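Local coordinates for protein oxidoreductase (Thermotoga maritima, PDB 1ZH8) that probably catalyses an NADP-linked oxidation or reduction at a CH-OH group, as a GFO/IDH/MocA-type oxidoreductase that binds the cofactor in a Rossmann-fold domain, at residues D72-L77 with D84-T89; G158-P163 with I276-E281; V172-D175 with K179-H182. One frame throughout, in Å; residues are numbered along the deposited sequence.

Contact 1 (D72-L77 with D84-T89). With NAP (NADP nicotinamide-adenine-dinucleotide phosphate), chain D.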
loop_
_atom_site.group_PDB
_atom_site.type_symbol
_atom_site.label_atom_id
_atom_site.label_comp_id
_atom_site.label_asym_id
_atom_site.label_seq_id
_atom_site.Cartn_x
_atom_site.Cartn_y
_atom_site.Cartn_z
ATOM N N ASP A 72 31.525 -6.226 36.942
ATOM C CA ASP A 72 30.496 -7.247 37.099
ATOM C C ASP A 72 29.085 -6.663 37.027
ATOM O O ASP A 72 28.142 -7.360 36.675
ATOM C CB ASP A 72 30.699 -8.010 38.414
ATOM C CG ASP A 72 31.959 -8.893 38.402
ATOM O OD1 ASP A 72 32.345 -9.382 37.312
ATOM O OD2 ASP A 72 32.551 -9.122 39.487
ATOM N N SER A 73 28.940 -5.383 37.354
ATOM C CA SER A 73 27.632 -4.748 37.288
ATOM C C SER A 73 27.680 -3.298 36.805
ATOM O O SER A 73 28.650 -2.566 37.019
ATOM C CB SER A 73 26.902 -4.846 38.647
ATOM O OG SER A 73 27.336 -3.824 39.517
ATOM N N TYR A 74 26.587 -2.904 36.173
ATOM C CA TYR A 74 26.382 -1.570 35.659
ATOM C C TYR A 74 26.393 -0.536 36.770
ATOM O O TYR A 74 26.958 0.559 36.596
ATOM C CB TYR A 74 25.034 -1.564 34.978
ATOM C CG TYR A 74 24.520 -0.241 34.508
ATOM C CD1 TYR A 74 25.235 0.533 33.603
ATOM C CD2 TYR A 74 23.271 0.202 34.911
ATOM C CE1 TYR A 74 24.724 1.730 33.125
ATOM C CE2 TYR A 74 22.745 1.399 34.448
ATOM C CZ TYR A 74 23.477 2.160 33.560
ATOM O OH TYR A 74 22.950 3.345 33.107
ATOM N N GLU A 75 25.752 -0.874 37.899
ATOM C CA GLU A 75 25.663 0.032 39.049
ATOM C C GLU A 75 27.065 0.376 39.543
ATOM O O GLU A 75 27.303 1.507 39.971
ATOM C CB GLU A 75 24.838 -0.580 40.198
ATOM C CG GLU A 75 23.334 -0.731 39.948
ATOM C CD GLU A 75 22.971 -1.933 39.063
ATOM O OE1 GLU A 75 23.870 -2.707 38.669
ATOM O OE2 GLU A 75 21.773 -2.104 38.753
ATOM N N GLU A 76 27.984 -0.592 39.476
ATOM C CA GLU A 76 29.367 -0.362 39.917
ATOM C C GLU A 76 30.089 0.515 38.916
ATOM O O GLU A 76 30.832 1.427 39.298
ATOM C CB GLU A 76 30.155 -1.665 40.150
ATOM C CG GLU A 76 31.569 -1.415 40.710
ATOM C CD GLU A 76 32.389 -2.687 41.025
ATOM O OE1 GLU A 76 31.994 -3.800 40.606
ATOM O OE2 GLU A 76 33.451 -2.560 41.689
ATOM N N LEU A 77 29.864 0.240 37.632
ATOM C CA LEU A 77 30.440 1.059 36.572
ATOM C C LEU A 77 30.043 2.501 36.784
ATOM O O LEU A 77 30.891 3.385 36.729
ATOM C CB LEU A 77 29.952 0.577 35.227
ATOM C CG LEU A 77 30.455 1.278 33.979
ATOM C CD1 LEU A 77 30.683 0.234 32.891
ATOM C CD2 LEU A 77 29.459 2.312 33.549
ATOM N N ASP A 84 31.865 9.749 31.833
ATOM C CA ASP A 84 31.051 10.950 31.658
ATOM C C ASP A 84 29.694 10.563 31.073
ATOM O O ASP A 84 28.694 11.273 31.258
ATOM C CB ASP A 84 31.773 11.904 30.703
ATOM C CG ASP A 84 33.118 12.379 31.259
ATOM O OD1 ASP A 84 33.135 12.902 32.396
ATOM O OD2 ASP A 84 34.154 12.225 30.575
ATOM N N ALA A 85 29.673 9.434 30.360
ATOM C CA ALA A 85 28.463 8.941 29.733
ATOM C C ALA A 85 28.541 7.439 29.555
ATOM O O ALA A 85 29.619 6.833 29.637
ATOM C CB ALA A 85 28.232 9.629 28.365
ATOM N N VAL A 86 27.388 6.843 29.312
ATOM C CA VAL A 86 27.311 5.426 29.068
ATOM C C VAL A 86 26.547 5.167 27.767
ATOM O O VAL A 86 25.689 5.960 27.344
ATOM C CB VAL A 86 26.698 4.657 30.277
ATOM C CG1 VAL A 86 27.597 4.793 31.538
ATOM C CG2 VAL A 86 25.269 5.128 30.591
ATOM N N ASP A 87 26.916 4.081 27.107
ATOM C CA ASP A 87 26.271 3.663 25.883
ATOM C C ASP A 87 25.522 2.361 26.148
ATOM O O ASP A 87 26.133 1.344 26.477
ATOM C CB ASP A 87 27.343 3.487 24.806
ATOM C CG ASP A 87 26.779 3.034 23.471
ATOM O OD1 ASP A 87 25.559 3.233 23.232
ATOM O OD2 ASP A 87 27.572 2.483 22.655
ATOM N N LEU A 88 24.202 2.392 26.016
ATOM C CA LEU A 88 23.406 1.216 26.319
ATOM C C LEU A 88 23.012 0.501 25.045
ATOM O O LEU A 88 22.293 1.063 24.199
ATOM C CB LEU A 88 22.169 1.572 27.146
ATOM C CG LEU A 88 22.333 2.596 28.273
ATOM C CD1 LEU A 88 20.981 2.998 28.921
ATOM C CD2 LEU A 88 23.318 2.099 29.314
ATOM N N THR A 89 23.504 -0.727 24.894
ATOM C CA THR A 89 23.122 -1.588 23.773
ATOM C C THR A 89 22.528 -2.864 24.346
ATOM O O THR A 89 23.138 -3.938 24.297
ATOM C CB THR A 89 24.334 -1.906 22.872
ATOM O OG1 THR A 89 25.489 -2.131 23.696
ATOM C CG2 THR A 89 24.620 -0.719 21.944
HETATM P PA NAP D . 22.226 -8.596 21.779
HETATM O O1A NAP D . 23.263 -9.173 20.885
HETATM O O2A NAP D . 21.419 -9.611 22.476
HETATM O O5B NAP D . 22.943 -7.569 22.779
HETATM C C5B NAP D . 22.431 -7.362 24.075
HETATM C C4B NAP D . 23.598 -7.376 25.044
HETATM O O4B NAP D . 23.172 -6.950 26.331
HETATM C C3B NAP D . 24.174 -8.776 25.222
HETATM O O3B NAP D . 25.550 -8.589 25.376
HETATM C C2B NAP D . 23.531 -9.202 26.531
HETATM O O2B NAP D . 23.998 -10.288 27.323
HETATM C C1B NAP D . 23.606 -7.898 27.295
HETATM N N9A NAP D . 22.720 -7.916 28.456
HETATM C C8A NAP D . 21.515 -8.568 28.596
HETATM N N7A NAP D . 21.032 -8.296 29.828
HETATM C C5A NAP D . 21.917 -7.488 30.470
HETATM C C6A NAP D . 21.937 -6.913 31.734
HETATM N N6A NAP D . 20.957 -7.135 32.593
HETATM N N1A NAP D . 22.980 -6.105 32.105
HETATM C C2A NAP D . 24.014 -5.884 31.228
HETATM N N3A NAP D . 24.007 -6.455 29.981
HETATM C C4A NAP D . 22.975 -7.240 29.611
HETATM O O3 NAP D . 21.237 -7.696 20.903
HETATM P PN NAP D . 21.711 -6.470 19.978
HETATM O O1N NAP D . 23.125 -6.032 20.204
HETATM O O2N NAP D . 21.200 -6.891 18.681
HETATM O O5D NAP D . 20.790 -5.237 20.456
HETATM C C5D NAP D . 21.068 -4.426 21.584
HETATM C C4D NAP D . 20.430 -3.055 21.373
HETATM O O4D NAP D . 20.924 -2.502 20.159
HETATM C C3D NAP D . 18.911 -3.170 21.217
HETATM O O3D NAP D . 18.257 -2.123 21.894
HETATM C C2D NAP D . 18.661 -3.039 19.734
HETATM O O2D NAP D . 17.406 -2.459 19.440
HETATM C C1D NAP D . 19.837 -2.175 19.302
HETATM N N1N NAP D . 20.168 -2.411 17.899
HETATM C C2N NAP D . 20.130 -1.348 17.043
HETATM C C3N NAP D . 20.427 -1.514 15.687
HETATM C C7N NAP D . 20.605 -0.314 14.790
HETATM O O7N NAP D . 20.869 -0.578 13.433
HETATM N N7N NAP D . 20.524 0.944 15.265
HETATM C C4N NAP D . 20.772 -2.788 15.215
HETATM C C5N NAP D . 20.822 -3.871 16.102
HETATM C C6N NAP D . 20.515 -3.669 17.451
HETATM P P2B NAP D . 25.390 -11.096 27.357
HETATM O O1X NAP D . 26.417 -10.396 28.222
HETATM O O2X NAP D . 25.970 -11.246 25.969
HETATM O O3X NAP D . 25.019 -12.439 27.948
#
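The hydroxyl of Tyr-74 is hydrogen-bonded to the backbone oxygen of Phe-98, while Val-86 CG2, 3.9 Å from Tyr-74 OH, and Leu-88 CD2 make van der Waals contact with it. The setting is a Rossmann fold, in which helix 74-79 belongs to the connection from edge strand 69-71 to strand 85-88, across the two strands between them, and this contact pins that helix to the sheet. Ser-73 starts the helix as its N-cap, with OG accepting from Glu-76 N at 3.3 Å and an N-H...O angle of 149°. One residue on, Tyr-74 holds its ring carbon CG anti to the backbone N (chi1 173°), which carries the ring toward strand 85-88. Val-86 CG2 comes in at the ring edge, close to its plane; Leu-88 CD2 approaches obliquely, 4.1 Å from Tyr-74 CE1. Both aliphatic chains run at about a right angle to the tyrosine. The buried phenol thus has its polar end satisfied by helix 95-104, whose Phe-98 also stacks on its ring, and Val-86 and Leu-88 of strand 85-88 pack against it. A turn further along helix 74-79, Leu-77 and Val-86 slide past each other in opposite directions. Val-86 uses both methyls on the helix, CG2 on Tyr-74 and CG1 on Leu-77. Past the strand's end, Thr-89 belongs to the NADP pocket: its OG1 is hydrogen-bonded to Gly-25 O, and Thr-89 O lies 3.4 Å from cofactor atom C5D. Between Leu-77 and Val-86, the methyls CD2 and CG1 meet at 3.7 Å.

Contact 2 (G158-P163 with I276-E281)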
loop_
_atom_site.group_PDB
_atom_site.type_symbol
_atom_site.label_atom_id
_atom_site.label_comp_id
_atom_site.label_asym_id
_atom_site.label_seq_id
_atom_site.Cartn_x
_atom_site.Cartn_y
_atom_site.Cartn_z
ATOM N N GLY A 158 10.482 21.546 -3.510
ATOM C CA GLY A 158 9.485 21.499 -4.581
ATOM C C GLY A 158 9.871 20.713 -5.832
ATOM O O GLY A 158 9.260 20.894 -6.880
ATOM N N ALA A 159 10.861 19.825 -5.726
ATOM C CA ALA A 159 11.367 19.071 -6.884
ATOM C C ALA A 159 10.340 18.099 -7.506
ATOM O O ALA A 159 10.421 17.780 -8.694
ATOM C CB ALA A 159 12.663 18.340 -6.527
ATOM N N ILE A 160 9.383 17.632 -6.714
ATOM C CA ILE A 160 8.298 16.815 -7.266
ATOM C C ILE A 160 6.925 17.503 -7.151
ATOM O O ILE A 160 5.885 16.878 -7.377
ATOM C CB ILE A 160 8.244 15.410 -6.608
ATOM C CG1 ILE A 160 8.223 15.546 -5.098
ATOM C CG2 ILE A 160 9.435 14.582 -7.043
ATOM C CD1 ILE A 160 7.805 14.278 -4.348
ATOM N N GLY A 161 6.932 18.783 -6.791
ATOM C CA GLY A 161 5.700 19.516 -6.550
ATOM C C GLY A 161 5.144 19.164 -5.191
ATOM O O GLY A 161 5.893 18.981 -4.237
ATOM N N ASP A 162 3.826 19.070 -5.087
ATOM C CA ASP A 162 3.216 18.732 -3.798
ATOM C C ASP A 162 3.252 17.221 -3.600
ATOM O O ASP A 162 2.755 16.482 -4.445
ATOM C CB ASP A 162 1.780 19.290 -3.708
ATOM C CG ASP A 162 1.752 20.806 -3.796
ATOM O OD1 ASP A 162 2.348 21.458 -2.906
ATOM O OD2 ASP A 162 1.163 21.344 -4.762
ATOM N N PRO A 163 3.862 16.752 -2.503
ATOM C CA PRO A 163 3.894 15.294 -2.307
ATOM C C PRO A 163 2.479 14.766 -2.252
ATOM O O PRO A 163 1.649 15.360 -1.580
ATOM C CB PRO A 163 4.575 15.122 -0.948
ATOM C CG PRO A 163 5.294 16.408 -0.719
ATOM C CD PRO A 163 4.543 17.486 -1.423
ATOM N N ILE A 276 19.438 8.490 -5.235
ATOM C CA ILE A 276 18.077 8.933 -5.413
ATOM C C ILE A 276 17.891 9.104 -6.912
ATOM O O ILE A 276 18.795 9.585 -7.600
ATOM C CB ILE A 276 17.809 10.275 -4.701
ATOM C CG1 ILE A 276 18.313 10.246 -3.251
ATOM C CG2 ILE A 276 16.322 10.641 -4.774
ATOM C CD1 ILE A 276 17.391 9.578 -2.286
ATOM N N VAL A 277 16.735 8.670 -7.413
ATOM C CA VAL A 277 16.374 8.890 -8.786
ATOM C C VAL A 277 15.191 9.862 -8.814
ATOM O O VAL A 277 14.168 9.619 -8.167
ATOM C CB VAL A 277 16.074 7.562 -9.511
ATOM C CG1 VAL A 277 15.559 7.815 -10.920
ATOM C CG2 VAL A 277 17.333 6.672 -9.531
ATOM N N LEU A 278 15.369 10.978 -9.531
ATOM C CA LEU A 278 14.365 12.031 -9.643
ATOM C C LEU A 278 13.865 12.020 -11.067
ATOM O O LEU A 278 14.545 12.504 -11.958
ATOM C CB LEU A 278 14.965 13.409 -9.312
ATOM C CG LEU A 278 14.076 14.659 -9.475
ATOM C CD1 LEU A 278 12.937 14.703 -8.426
ATOM C CD2 LEU A 278 14.920 15.915 -9.388
ATOM N N ASN A 279 12.685 11.449 -11.273
ATOM C CA ASN A 279 12.168 11.211 -12.605
ATOM C C ASN A 279 13.146 10.308 -13.331
ATOM O O ASN A 279 13.271 9.140 -12.974
ATOM C CB ASN A 279 11.880 12.537 -13.329
ATOM C CG ASN A 279 10.919 13.421 -12.536
ATOM O OD1 ASN A 279 9.815 13.000 -12.200
ATOM N ND2 ASN A 279 11.346 14.631 -12.209
ATOM N N GLU A 280 13.873 10.848 -14.301
ATOM C CA GLU A 280 14.814 10.058 -15.079
ATOM C C GLU A 280 16.267 10.218 -14.582
ATOM O O GLU A 280 17.171 9.484 -15.032
ATOM C CB GLU A 280 14.689 10.419 -16.556
ATOM C CG GLU A 280 13.430 9.855 -17.251
ATOM C CD GLU A 280 12.143 10.616 -16.916
ATOM O OE1 GLU A 280 11.852 11.640 -17.578
ATOM O OE2 GLU A 280 11.409 10.176 -15.994
ATOM N N GLU A 281 16.462 11.148 -13.629
ATOM C CA GLU A 281 17.796 11.599 -13.234
ATOM C C GLU A 281 18.346 10.896 -12.004
ATOM O O GLU A 281 17.762 10.964 -10.922
ATOM C CB GLU A 281 17.797 13.109 -12.997
ATOM C CG GLU A 281 19.166 13.671 -12.640
ATOM C CD GLU A 281 19.138 15.119 -12.177
ATOM O OE1 GLU A 281 18.044 15.683 -11.982
ATOM O OE2 GLU A 281 20.228 15.696 -11.993
#
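Between Ala-159, Ile-160 and Leu-278 the flat group involved is a peptide: CD1 of Leu-278 stands over the plane of the Ala-159 to Ile-160 link, 4.0 Å from Ala-159 O and almost straight above that oxygen. The approach is thus from above the plane, and the leucine methyl makes only van der Waals contact with the oxygen. On the same side of the peptide, Ala-159 CB lies 4.1 Å from Leu-278 CD1 and Ile-160 CG2 lies 3.8 Å from Leu-278 CD1, so one methyl serves all three neighbours. Leu-278 reaches them because CG is anti to the backbone N (chi1 176°), which extends the branch to the 158-163 turn. Ile-160 answers with its short branch: CG1 sits between the backbone N and the carbonyl carbon (chi1 52°), turned with CD1 to the side not facing Leu-278, while CG2 meets the leucine. Two tight turns present these groups. Helix 146-156 ends in a Schellman motif at Gly-158, where, at these backbone angles, a CB would collide with the carbonyl O of the residue before, and a type I turn follows, closed by Gly-161 N to Gly-158 O at 3.1 Å. A type II' turn from Leu-278 to Glu-281 closes a two-residue beta hairpin, with Leu-278 N to Glu-281 O at 2.8 Å. The contact joins the lead-in to strand 163-171 of the GFO/IDH/MocA C-terminal domain with this hairpin at the edge of the mixed sheet, where 281-284 is the outermost strand in this chain; Ile-269 of strand 268-272 touches both Ile-160 and Leu-278, and Ile-276 packs on Leu-154 of helix 146-156.

Contact 3 (V172-D175 with K179-H182). With NAP (NADP nicotinamide-adenine-dinucleotide phosphate), chain D.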
loop_
_atom_site.group_PDB
_atom_site.type_symbol
_atom_site.label_atom_id
_atom_site.label_comp_id
_atom_site.label_asym_id
_atom_site.label_seq_id
_atom_site.Cartn_x
_atom_site.Cartn_y
_atom_site.Cartn_z
ATOM N N VAL A 172 12.605 -8.232 4.160
ATOM C CA VAL A 172 13.901 -8.545 4.788
ATOM C C VAL A 172 14.412 -9.981 4.556
ATOM O O VAL A 172 15.623 -10.204 4.498
ATOM C CB VAL A 172 13.928 -8.143 6.286
ATOM C CG1 VAL A 172 15.360 -8.054 6.794
ATOM C CG2 VAL A 172 13.230 -6.789 6.492
ATOM N N GLY A 173 13.499 -10.942 4.400
ATOM C CA GLY A 173 13.860 -12.348 4.203
ATOM C C GLY A 173 14.809 -12.947 5.243
ATOM O O GLY A 173 15.717 -13.722 4.895
HETATM N N MSE A 174 14.605 -12.610 6.519
HETATM C CA MSE A 174 15.441 -13.172 7.580
HETATM C C MSE A 174 15.173 -14.657 7.674
HETATM O O MSE A 174 14.023 -15.087 7.608
HETATM C CB MSE A 174 15.148 -12.537 8.933
HETATM C CG MSE A 174 15.488 -11.083 9.042
HETATM SE SE MSE A 174 14.965 -10.406 10.811
HETATM C CE MSE A 174 16.291 -8.986 11.031
ATOM N N ASP A 175 16.227 -15.446 7.819
ATOM C CA ASP A 175 16.041 -16.879 7.988
ATOM C C ASP A 175 16.791 -17.391 9.209
ATOM O O ASP A 175 17.191 -16.614 10.068
ATOM C CB ASP A 175 16.405 -17.651 6.713
ATOM C CG ASP A 175 17.865 -17.438 6.251
ATOM O OD1 ASP A 175 18.705 -16.858 6.994
ATOM O OD2 ASP A 175 18.164 -17.887 5.112
ATOM N N LYS A 179 21.683 -13.705 12.584
ATOM C CA LYS A 179 22.135 -13.647 13.978
ATOM C C LYS A 179 21.129 -12.976 14.949
ATOM O O LYS A 179 21.040 -13.368 16.113
ATOM C CB LYS A 179 23.506 -12.968 14.066
ATOM C CG LYS A 179 23.455 -11.473 13.688
ATOM C CD LYS A 179 24.812 -10.812 13.730
ATOM C CE LYS A 179 25.455 -10.753 12.365
ATOM N NZ LYS A 179 26.922 -10.716 12.550
ATOM N N TYR A 180 20.368 -11.988 14.481
ATOM C CA TYR A 180 19.448 -11.270 15.368
ATOM C C TYR A 180 18.306 -12.164 15.809
ATOM O O TYR A 180 17.769 -12.009 16.905
ATOM C CB TYR A 180 18.878 -10.028 14.695
ATOM C CG TYR A 180 19.886 -8.959 14.397
ATOM C CD1 TYR A 180 20.581 -8.321 15.426
ATOM C CD2 TYR A 180 20.129 -8.557 13.077
ATOM C CE1 TYR A 180 21.517 -7.314 15.144
ATOM C CE2 TYR A 180 21.061 -7.560 12.784
ATOM C CZ TYR A 180 21.750 -6.942 13.817
ATOM O OH TYR A 180 22.659 -5.952 13.522
ATOM N N VAL A 181 17.961 -13.109 14.947
ATOM C CA VAL A 181 16.883 -14.053 15.198
ATOM C C VAL A 181 17.119 -14.913 16.457
ATOM O O VAL A 181 16.167 -15.353 17.112
ATOM C CB VAL A 181 16.656 -14.911 13.931
ATOM C CG1 VAL A 181 15.973 -16.221 14.234
ATOM C CG2 VAL A 181 15.899 -14.098 12.882
ATOM N N HIS A 182 18.381 -15.128 16.816
ATOM C CA HIS A 182 18.705 -16.060 17.898
ATOM C C HIS A 182 18.893 -15.463 19.300
ATOM O O HIS A 182 19.115 -16.201 20.261
ATOM C CB HIS A 182 19.882 -16.943 17.486
ATOM C CG HIS A 182 19.563 -17.826 16.326
ATOM N ND1 HIS A 182 18.673 -18.873 16.417
ATOM C CD2 HIS A 182 19.963 -17.784 15.033
ATOM C CE1 HIS A 182 18.565 -19.462 15.239
ATOM N NE2 HIS A 182 19.343 -18.823 14.383
HETATM P PA NAP D . 22.226 -8.596 21.779
HETATM O O1A NAP D . 23.263 -9.173 20.885
HETATM O O2A NAP D . 21.419 -9.611 22.476
HETATM O O5B NAP D . 22.943 -7.569 22.779
HETATM C C5B NAP D . 22.431 -7.362 24.075
HETATM C C4B NAP D . 23.598 -7.376 25.044
HETATM O O4B NAP D . 23.172 -6.950 26.331
HETATM C C3B NAP D . 24.174 -8.776 25.222
HETATM O O3B NAP D . 25.550 -8.589 25.376
HETATM C C2B NAP D . 23.531 -9.202 26.531
HETATM O O2B NAP D . 23.998 -10.288 27.323
HETATM C C1B NAP D . 23.606 -7.898 27.295
HETATM N N9A NAP D . 22.720 -7.916 28.456
HETATM C C8A NAP D . 21.515 -8.568 28.596
HETATM N N7A NAP D . 21.032 -8.296 29.828
HETATM C C5A NAP D . 21.917 -7.488 30.470
HETATM C C6A NAP D . 21.937 -6.913 31.734
HETATM N N6A NAP D . 20.957 -7.135 32.593
HETATM N N1A NAP D . 22.980 -6.105 32.105
HETATM C C2A NAP D . 24.014 -5.884 31.228
HETATM N N3A NAP D . 24.007 -6.455 29.981
HETATM C C4A NAP D . 22.975 -7.240 29.611
HETATM O O3 NAP D . 21.237 -7.696 20.903
HETATM P PN NAP D . 21.711 -6.470 19.978
HETATM O O1N NAP D . 23.125 -6.032 20.204
HETATM O O2N NAP D . 21.200 -6.891 18.681
HETATM O O5D NAP D . 20.790 -5.237 20.456
HETATM C C5D NAP D . 21.068 -4.426 21.584
HETATM C C4D NAP D . 20.430 -3.055 21.373
HETATM O O4D NAP D . 20.924 -2.502 20.159
HETATM C C3D NAP D . 18.911 -3.170 21.217
HETATM O O3D NAP D . 18.257 -2.123 21.894
HETATM C C2D NAP D . 18.661 -3.039 19.734
HETATM O O2D NAP D . 17.406 -2.459 19.440
HETATM C C1D NAP D . 19.837 -2.175 19.302
HETATM N N1N NAP D . 20.168 -2.411 17.899
HETATM C C2N NAP D . 20.130 -1.348 17.043
HETATM C C3N NAP D . 20.427 -1.514 15.687
HETATM C C7N NAP D . 20.605 -0.314 14.790
HETATM O O7N NAP D . 20.869 -0.578 13.433
HETATM N N7N NAP D . 20.524 0.944 15.265
HETATM C C4N NAP D . 20.772 -2.788 15.215
HETATM C C5N NAP D . 20.822 -3.871 16.102
HETATM C C6N NAP D . 20.515 -3.669 17.451
HETATM P P2B NAP D . 25.390 -11.096 27.357
HETATM O O1X NAP D . 26.417 -10.396 28.222
HETATM O O2X NAP D . 25.970 -11.246 25.969
HETATM O O3X NAP D . 25.019 -12.439 27.948
#
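Apolar contacts join the two segments, with Met-174, a selenomethionine in this crystal, reaching two partners. Met-174 CB lies 4.3 Å from Val-181 CG2, and Met-174 CE ends 4.4 Å from Tyr-180 CD2, approaching that ring obliquely. The same Val-181 CG2 also meets a polar atom, Asp-175 O, at 4.0 Å. The other branch of the valine, CG1, is anti to the backbone N (chi1 158°) and stands 4.2 Å above the ring plane of His-182, over its centre.

Hydrogen bonds act along the loop rather than between the two segments. Asp-175 OD1 accepts from Asn-177 N, His-182 NE2 is bonded to Glu-176 O, and His-182 N reaches Lys-179 O, so the short connection is tied to itself at several points. It leads from strand 163-171 to helix 184-187 in the GFO/IDH/MocA C-terminal domain, and it faces the Rossmann domain: Lys-179 NZ forms a salt bridge with Glu-32, and Tyr-180 packs on Ile-28 and Leu-33, all of helix 28-39.

Cofactor contacts belong to Tyr-180. A pyrophosphate oxygen of NADP, O2N, lies at the ring edge, near its plane, 3.6 Å from Tyr-180 CE1. Tyr-180 CE1 is equally close, 3.6 Å, to C5N of the nicotinamide, and Tyr-180 OH is 3.8 Å from C5N. With an alanine here, the loss of the ring would probably leave the nicotinamide C5N side and the Met-174 methyl without this neighbour. Tyr-180 OH also lies 4.1 Å from C4N, the carbon that carries the hydride in nicotinamide cofactors.

In the fold
The three contacts show how chemistry follows place in a two-domain enzyme. Contact 1 is fully buried and joins a helix to a strand of the Rossmann sheet; contact 2, partly buried and on the opposite side of the chain's centre, joins two turns at the rim of the C-terminal domain; contact 3 closes a short loop beside the nicotinamide. Apolar side chains bridge all three, but only contact 1 adds a buried phenol that is satisfied from outside its segments. Contacts 1 and 3 lie in different domains, about 10 Å apart at their nearest atoms, yet both touch NADP. Contact 3 is nested inside the chain loop that contact 2 closes, with centres 34 Å apart.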